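Local coordinates for protein 6-pyruvoyl tetrahydropterin synthase (Plasmodium falciparum, PDB 1Y13) that belongs to the 6-pyruvoyl tetrahydropterin synthase family, assembles from several identical subunits, and binds zinc and biopterin, at residues V55-R60 against S73-K78; I126-K131 against G139-N144; E164-E169 against K174-K179. All coordinates share one frame; numbering follows the deposited sequence.

Contact 1: V55-R60 against S73-K78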
# COMPACT_ATOMS: atom_id res chain seq x y z
N VAL A 55 -1.66 7.17 -13.23
CA VAL A 55 -1.67 8.65 -13.17
C VAL A 55 -2.31 9.18 -11.90
O VAL A 55 -3.41 8.76 -11.53
CB VAL A 55 -2.41 9.22 -14.41
CG1 VAL A 55 -2.49 10.74 -14.38
CG2 VAL A 55 -1.70 8.76 -15.69
N SER A 56 -1.62 10.09 -11.23
CA SER A 56 -2.20 10.86 -10.15
C SER A 56 -2.12 12.36 -10.46
O SER A 56 -1.15 12.81 -11.03
CB SER A 56 -1.51 10.56 -8.82
OG SER A 56 -0.28 11.25 -8.74
N LEU A 57 -3.17 13.09 -10.09
CA LEU A 57 -3.33 14.51 -10.40
C LEU A 57 -3.49 15.34 -9.13
O LEU A 57 -4.29 15.01 -8.26
CB LEU A 57 -4.57 14.73 -11.26
CG LEU A 57 -4.99 16.17 -11.60
CD1 LEU A 57 -3.90 16.90 -12.38
CD2 LEU A 57 -6.29 16.16 -12.43
N LYS A 58 -2.74 16.44 -9.06
CA LYS A 58 -2.85 17.36 -7.96
C LYS A 58 -2.97 18.79 -8.50
O LYS A 58 -2.29 19.15 -9.47
CB LYS A 58 -1.63 17.20 -7.07
CG LYS A 58 -1.49 18.22 -5.99
CD LYS A 58 -0.37 17.82 -5.07
CE LYS A 58 0.93 18.41 -5.54
NZ LYS A 58 1.94 18.26 -4.45
N VAL A 59 -3.87 19.58 -7.91
CA VAL A 59 -4.04 20.99 -8.28
C VAL A 59 -3.96 21.87 -7.03
O VAL A 59 -4.42 21.51 -5.96
CB VAL A 59 -5.33 21.29 -9.16
CG1 VAL A 59 -5.59 20.17 -10.19
CG2 VAL A 59 -6.57 21.48 -8.33
N ARG A 60 -3.34 23.04 -7.20
CA ARG A 60 -3.22 23.99 -6.10
C ARG A 60 -4.09 25.20 -6.41
O ARG A 60 -4.00 25.78 -7.50
CB ARG A 60 -1.77 24.39 -5.94
CG ARG A 60 -1.48 25.23 -4.73
CD ARG A 60 -0.02 25.66 -4.74
NE ARG A 60 0.84 24.48 -4.81
CZ ARG A 60 2.08 24.45 -5.30
NH1 ARG A 60 2.65 25.56 -5.79
NH2 ARG A 60 2.74 23.31 -5.31
N SER A 73 -14.71 14.96 -7.98
CA SER A 73 -15.35 14.26 -9.10
C SER A 73 -14.96 14.80 -10.49
O SER A 73 -14.87 14.04 -11.44
CB SER A 73 -16.87 14.24 -8.95
OG SER A 73 -17.38 15.53 -9.19
N ILE A 74 -14.72 16.10 -10.59
CA ILE A 74 -14.21 16.67 -11.84
C ILE A 74 -12.80 16.12 -12.16
O ILE A 74 -12.51 15.73 -13.30
CB ILE A 74 -14.21 18.21 -11.79
CG1 ILE A 74 -15.66 18.73 -11.67
CG2 ILE A 74 -13.48 18.80 -13.01
CD1 ILE A 74 -15.78 20.24 -11.42
N LEU A 75 -11.92 16.10 -11.17
CA LEU A 75 -10.56 15.62 -11.41
C LEU A 75 -10.57 14.15 -11.80
O LEU A 75 -9.85 13.74 -12.71
CB LEU A 75 -9.65 15.86 -10.20
CG LEU A 75 -9.55 17.27 -9.59
CD1 LEU A 75 -8.56 17.27 -8.45
CD2 LEU A 75 -9.14 18.29 -10.64
N LYS A 76 -11.39 13.35 -11.12
CA LYS A 76 -11.44 11.91 -11.39
C LYS A 76 -11.96 11.63 -12.80
O LYS A 76 -11.38 10.80 -13.51
CB LYS A 76 -12.31 11.18 -10.38
CG LYS A 76 -11.68 11.09 -9.01
CD LYS A 76 -12.64 10.40 -8.04
CE LYS A 76 -11.92 9.96 -6.77
NZ LYS A 76 -11.14 8.70 -6.93
N GLU A 77 -13.02 12.34 -13.18
CA GLU A 77 -13.66 12.16 -14.48
C GLU A 77 -12.68 12.51 -15.60
O GLU A 77 -12.60 11.81 -16.60
CB GLU A 77 -14.96 12.99 -14.57
CG GLU A 77 -15.67 12.94 -15.90
CD GLU A 77 -16.71 14.05 -16.05
N LYS A 78 -11.89 13.58 -15.41
CA LYS A 78 -10.94 14.00 -16.45
C LYS A 78 -9.72 13.08 -16.57
O LYS A 78 -9.25 12.80 -17.67
CB LYS A 78 -10.50 15.44 -16.26
CG LYS A 78 -11.61 16.46 -16.29
CD LYS A 78 -12.53 16.27 -17.47
CE LYS A 78 -13.69 17.28 -17.42
NZ LYS A 78 -14.50 17.19 -18.67

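Contact 2: I126-K131 against G139-N144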
# COMPACT_ATOMS: atom_id res chain seq x y z
N ILE A 126 -1.37 3.86 -30.64
CA ILE A 126 -1.82 5.19 -30.27
C ILE A 126 -0.63 6.09 -30.58
O ILE A 126 0.44 5.95 -29.98
CB ILE A 126 -2.37 5.28 -28.77
CG1 ILE A 126 -2.99 6.65 -28.45
CG2 ILE A 126 -1.32 4.93 -27.70
CD1 ILE A 126 -4.46 6.71 -28.74
N LYS A 127 -0.83 6.99 -31.53
CA LYS A 127 0.23 7.83 -32.09
C LYS A 127 0.32 9.09 -31.24
O LYS A 127 -0.53 9.96 -31.35
CB LYS A 127 -0.13 8.16 -33.55
CG LYS A 127 -0.39 6.84 -34.33
CD LYS A 127 -0.67 7.02 -35.78
CE LYS A 127 -1.91 7.88 -36.01
NZ LYS A 127 -3.14 7.19 -35.59
N LEU A 128 1.32 9.17 -30.37
CA LEU A 128 1.47 10.33 -29.52
C LEU A 128 2.51 11.28 -30.09
O LEU A 128 3.51 10.83 -30.63
CB LEU A 128 1.78 9.94 -28.06
CG LEU A 128 0.79 9.02 -27.33
CD1 LEU A 128 1.23 8.81 -25.90
CD2 LEU A 128 -0.65 9.60 -27.38
N PRO A 129 2.27 12.60 -29.98
CA PRO A 129 3.19 13.62 -30.48
C PRO A 129 4.36 13.82 -29.51
O PRO A 129 4.50 14.89 -28.92
CB PRO A 129 2.31 14.88 -30.56
CG PRO A 129 1.28 14.68 -29.44
CD PRO A 129 1.05 13.19 -29.38
N ILE A 130 5.17 12.77 -29.35
CA ILE A 130 6.31 12.77 -28.43
C ILE A 130 7.52 12.15 -29.13
O ILE A 130 7.36 11.35 -30.05
CB ILE A 130 5.96 12.00 -27.10
CG1 ILE A 130 5.57 10.54 -27.37
CG2 ILE A 130 4.82 12.72 -26.34
CD1 ILE A 130 5.30 9.72 -26.10
N LYS A 131 8.73 12.49 -28.69
CA LYS A 131 9.93 11.97 -29.35
C LYS A 131 10.33 10.60 -28.83
O LYS A 131 10.90 9.80 -29.56
CB LYS A 131 11.14 12.91 -29.25
CG LYS A 131 10.90 14.35 -29.64
CD LYS A 131 12.22 15.15 -29.63
CE LYS A 131 13.14 14.87 -30.83
NZ LYS A 131 14.07 16.08 -31.04
N GLY A 139 4.05 11.65 -19.56
CA GLY A 139 3.53 12.62 -18.57
C GLY A 139 3.23 14.02 -19.08
O GLY A 139 2.16 14.58 -18.83
N GLN A 140 4.20 14.61 -19.79
CA GLN A 140 4.01 15.92 -20.40
C GLN A 140 2.80 15.94 -21.32
O GLN A 140 1.98 16.87 -21.26
CB GLN A 140 5.27 16.35 -21.16
CG GLN A 140 6.51 16.48 -20.27
CD GLN A 140 7.75 16.97 -21.02
OE1 GLN A 140 8.13 16.45 -22.08
NE2 GLN A 140 8.40 17.98 -20.46
N TYR A 141 2.66 14.92 -22.15
CA TYR A 141 1.49 14.81 -23.02
C TYR A 141 0.18 14.70 -22.19
O TYR A 141 -0.80 15.38 -22.48
CB TYR A 141 1.62 13.63 -24.00
CG TYR A 141 0.33 13.34 -24.73
CD1 TYR A 141 -0.03 14.07 -25.87
CD2 TYR A 141 -0.54 12.34 -24.28
CE1 TYR A 141 -1.22 13.81 -26.56
CE2 TYR A 141 -1.74 12.06 -24.97
CZ TYR A 141 -2.06 12.80 -26.09
OH TYR A 141 -3.25 12.53 -26.73
N ILE A 142 0.17 13.85 -21.17
CA ILE A 142 -1.01 13.71 -20.31
C ILE A 142 -1.38 15.05 -19.62
O ILE A 142 -2.57 15.44 -19.58
CB ILE A 142 -0.82 12.57 -19.33
CG1 ILE A 142 -0.94 11.23 -20.10
CG2 ILE A 142 -1.88 12.63 -18.23
CD1 ILE A 142 -0.53 10.08 -19.30
N LEU A 143 -0.38 15.76 -19.15
CA LEU A 143 -0.59 17.04 -18.47
C LEU A 143 -1.27 18.03 -19.40
O LEU A 143 -2.26 18.65 -19.02
CB LEU A 143 0.73 17.62 -17.95
CG LEU A 143 0.71 19.01 -17.27
CD1 LEU A 143 -0.01 18.98 -15.95
CD2 LEU A 143 2.08 19.49 -17.07
N ASN A 144 -0.75 18.16 -20.62
CA ASN A 144 -1.35 19.05 -21.61
C ASN A 144 -2.80 18.65 -21.92
O ASN A 144 -3.68 19.49 -21.86
CB ASN A 144 -0.50 19.10 -22.87
CG ASN A 144 0.89 19.72 -22.63
OD1 ASN A 144 1.07 20.52 -21.72
ND2 ASN A 144 1.85 19.35 -23.46

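Contact 3: E164-E169 against K174-K179. With BIO (biopterin), chain E.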
# COMPACT_ATOMS: atom_id res chain seq x y z
N GLU A 164 -0.11 19.47 -11.33
CA GLU A 164 0.97 18.52 -11.30
C GLU A 164 0.42 17.13 -11.53
O GLU A 164 -0.60 16.74 -10.94
CB GLU A 164 1.64 18.59 -9.94
CG GLU A 164 2.91 17.79 -9.80
CD GLU A 164 3.36 17.75 -8.35
OE1 GLU A 164 3.98 18.73 -7.87
OE2 GLU A 164 3.09 16.72 -7.70
N ILE A 165 1.05 16.37 -12.42
CA ILE A 165 0.72 14.96 -12.53
C ILE A 165 1.94 14.08 -12.28
O ILE A 165 3.08 14.43 -12.62
CB ILE A 165 0.08 14.55 -13.91
CG1 ILE A 165 1.08 14.62 -15.02
CG2 ILE A 165 -1.14 15.38 -14.29
CD1 ILE A 165 0.95 13.46 -15.90
N SER A 166 1.70 12.94 -11.66
CA SER A 166 2.69 11.92 -11.52
C SER A 166 2.27 10.79 -12.42
O SER A 166 1.11 10.38 -12.42
CB SER A 166 2.72 11.42 -10.09
OG SER A 166 3.43 12.33 -9.26
N VAL A 167 3.22 10.26 -13.18
CA VAL A 167 2.95 9.09 -14.01
C VAL A 167 3.94 8.02 -13.58
O VAL A 167 5.15 8.21 -13.73
CB VAL A 167 3.10 9.34 -15.53
CG1 VAL A 167 2.74 8.07 -16.30
CG2 VAL A 167 2.21 10.47 -16.00
N SER A 168 3.43 6.90 -13.05
CA SER A 168 4.31 5.80 -12.74
C SER A 168 4.30 4.76 -13.85
O SER A 168 3.24 4.41 -14.37
CB SER A 168 3.95 5.18 -11.39
OG SER A 168 2.68 4.58 -11.48
N GLU A 169 5.48 4.26 -14.22
CA GLU A 169 5.56 3.15 -15.17
C GLU A 169 5.46 1.81 -14.47
O GLU A 169 5.13 0.80 -15.07
CB GLU A 169 6.81 3.23 -16.07
CG GLU A 169 8.12 2.80 -15.45
CD GLU A 169 9.20 2.48 -16.50
OE1 GLU A 169 9.13 3.01 -17.66
OE2 GLU A 169 10.11 1.68 -16.18
N LYS A 174 8.56 6.57 -11.01
CA LYS A 174 7.65 7.56 -11.56
C LYS A 174 8.28 8.88 -12.01
O LYS A 174 9.40 9.20 -11.62
CB LYS A 174 6.51 7.83 -10.59
CG LYS A 174 6.91 8.47 -9.32
CD LYS A 174 5.63 8.81 -8.56
CE LYS A 174 5.88 8.85 -7.07
NZ LYS A 174 4.77 9.53 -6.36
N ALA A 175 7.54 9.60 -12.84
CA ALA A 175 7.91 10.92 -13.28
C ALA A 175 6.82 11.90 -12.84
O ALA A 175 5.64 11.56 -12.80
CB ALA A 175 8.03 10.94 -14.79
N ILE A 176 7.24 13.11 -12.50
CA ILE A 176 6.36 14.17 -12.04
C ILE A 176 6.61 15.40 -12.89
O ILE A 176 7.73 15.88 -12.97
CB ILE A 176 6.62 14.49 -10.56
CG1 ILE A 176 6.52 13.21 -9.71
CG2 ILE A 176 5.63 15.53 -10.05
CD1 ILE A 176 7.88 12.70 -9.23
N VAL A 177 5.58 15.85 -13.58
CA VAL A 177 5.66 17.04 -14.43
C VAL A 177 4.62 18.02 -13.93
O VAL A 177 3.64 17.63 -13.30
CB VAL A 177 5.45 16.70 -15.95
CG1 VAL A 177 6.59 15.86 -16.51
CG2 VAL A 177 4.13 15.95 -16.18
N HIS A 178 4.83 19.30 -14.19
CA HIS A 178 3.93 20.32 -13.69
C HIS A 178 3.77 21.49 -14.65
O HIS A 178 4.53 21.64 -15.61
CB HIS A 178 4.45 20.83 -12.36
CG HIS A 178 5.70 21.63 -12.49
ND1 HIS A 178 6.96 21.06 -12.43
CD2 HIS A 178 5.90 22.96 -12.70
CE1 HIS A 178 7.87 22.00 -12.59
NE2 HIS A 178 7.26 23.16 -12.76
N LYS A 179 2.79 22.35 -14.34
CA LYS A 179 2.62 23.59 -15.06
C LYS A 179 2.02 24.63 -14.13
O LYS A 179 1.07 24.34 -13.40
CB LYS A 179 1.73 23.41 -16.28
CG LYS A 179 1.98 24.46 -17.37
CD LYS A 179 1.39 24.00 -18.69
CE LYS A 179 2.07 22.71 -19.25
NZ LYS A 179 2.97 22.98 -20.42
N1 BIO E . 14.03 5.97 -17.30
N2 BIO E . 13.64 8.18 -16.68
C2 BIO E . 13.21 7.05 -17.30
N3 BIO E . 12.01 6.95 -17.92
C4A BIO E . 12.36 4.64 -18.60
C8A BIO E . 13.66 4.81 -17.92
N8 BIO E . 14.52 3.75 -17.92
C7 BIO E . 14.21 2.57 -18.51
C6 BIO E . 13.00 2.39 -19.13
N5 BIO E . 12.12 3.43 -19.17
C9 BIO E . 12.65 1.08 -19.80
O9 BIO E . 11.70 1.24 -20.92
C10 BIO E . 12.10 -0.01 -18.81
O10 BIO E . 10.66 0.01 -18.75
C11 BIO E . 12.64 0.04 -17.36

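Contact 1: V55-R60 against S73-K78
L57 turns its CG anti to the backbone N (chi1 175°), while L75 holds its own CG anti to the carbonyl carbon (chi1 -53°), and these two choices bring a methyl of each leucine together between a strand and a helix. The contact is helix-on-sheet packing of the T-fold: strand 49-62 of the antiparallel sheet packs against helix 72-86, with the CA atoms of L57 and L75 7.4 Å apart. L57 and V59, two residues apart on the strand, both point toward the helix, and L75 reaches both. Its side chain crosses that of L57 at about a right angle, and CD2 of L57 also lies 4.0 Å from CB of L75. All three residues are buried and the contact is wholly apolar. I163 and I165 of strand 162-168 border L57, M150 of helix 135-150 packs on L75, and I70 touches both V59 and L75. On the other face of the strand, R60 forms a salt bridge with E23. The L75 branch ending in CD2 is shared by both strand residues, meeting L57 CD2 at 4.0 Å and V59 CG1 at 4.0 Å.

Contact 2: I126-K131 against G139-N144
Y141, on helix 135-150, carries the whole contact with L128, P129 and I130, which lead out of strand 125-128 into the following loop. Its CG stands anti to the backbone N (chi1 170°), which sends the ring off the helix toward that loop. At the root of the side chain, CB meets the CG2 methyl of I130 at 4.1 Å. Further out the ring has two neighbours. CD1 and CE1 run past the proline ring, where CD of P129 lies 3.7 Å from CE1 of Y141 in an oblique approach, and CG of P129 is only slightly farther from the same two ring atoms. CE2 and CZ lie against L128, whose CD2 methyl is 3.6 Å from CE2 of Y141. That methyl sits over a face of the ring, 4.0 Å from its centroid and 27° off the normal, a CH-pi contact. At the tip, OH of Y141 is 4.0 Å from CD2 of L128.

P129 is the centre of an inverse gamma turn, closed by a weak bond from I130 N to L128 O, a tight bend consistent with three successive residues reaching one tyrosine. Strand 125-128 is paired in parallel with strand 90-93, whose I91 also touches L128, so the contact joins this two-stranded sheet to the helix. Between these two segments the ring is held by apolar and CH-pi contacts alone, with L128 and I130 buried and P129 at the exposed border.

Contact 3: E164-E169 against K174-K179
A beta hairpin formed by strands 162-168 and 173-180 makes this contact, at the border of the antiparallel sheet within the chain and contributing E169 to a biopterin pocket. I165 with V177 and V167 with A175 are its hydrogen-bonded pairs, each joined by two backbone bonds. V167 N donates to A175 O at 2.8 Å, and A175 N returns the bond to V167 O at 2.9 Å. E164-H178, S166-I176 and S168-K174 are the non-hydrogen-bonded pairs between and beyond them.

On the sheet face carrying I165 and V177, the two side chains lie side by side, with I165 CG1 3.5 Å from V177 CG2; helix 135-150 covers I165 through I142 and L146. On the face carrying S166 and I176, CG1 of I176 stands anti to its carbonyl carbon (chi1 -54°) and meets OG of S166 at 3.2 Å, while CG2, anti to the backbone N, lies 3.5 Å from CG of E164. The carboxylate of E164 is hydrogen-bonded to Y162 OH. K174, A175 and I176 pair with a strand of a neighbouring subunit, so the sheet continues across the interface, and I70 and F72 of that subunit also bond the ligand. At the corner the chain makes at E169, OE2 of this glutamate lies 3.1 Å from O10 of biopterin.

Followed from the N terminus, the three contacts come in series and none encloses another. Contact 1 closes the short loop from strand 49-62 to helix 72-86; contact 2 then closes an even shorter one from strand 125-128 into helix 135-150, and contact 3 closes the final hairpin. Strands 49-62 and 162-168 are sheet neighbours, so contacts 1 and 3 are joined by probable backbone hydrogen bonds, K58 N to E164 O and S56 O to S166 N. Helix 135-150 brings contact 2 in on the sheet: I142 CD1 meets V55 CG2 of contact 1, while G139 O packs against I165 CD1 and V177 CG2 of contact 3.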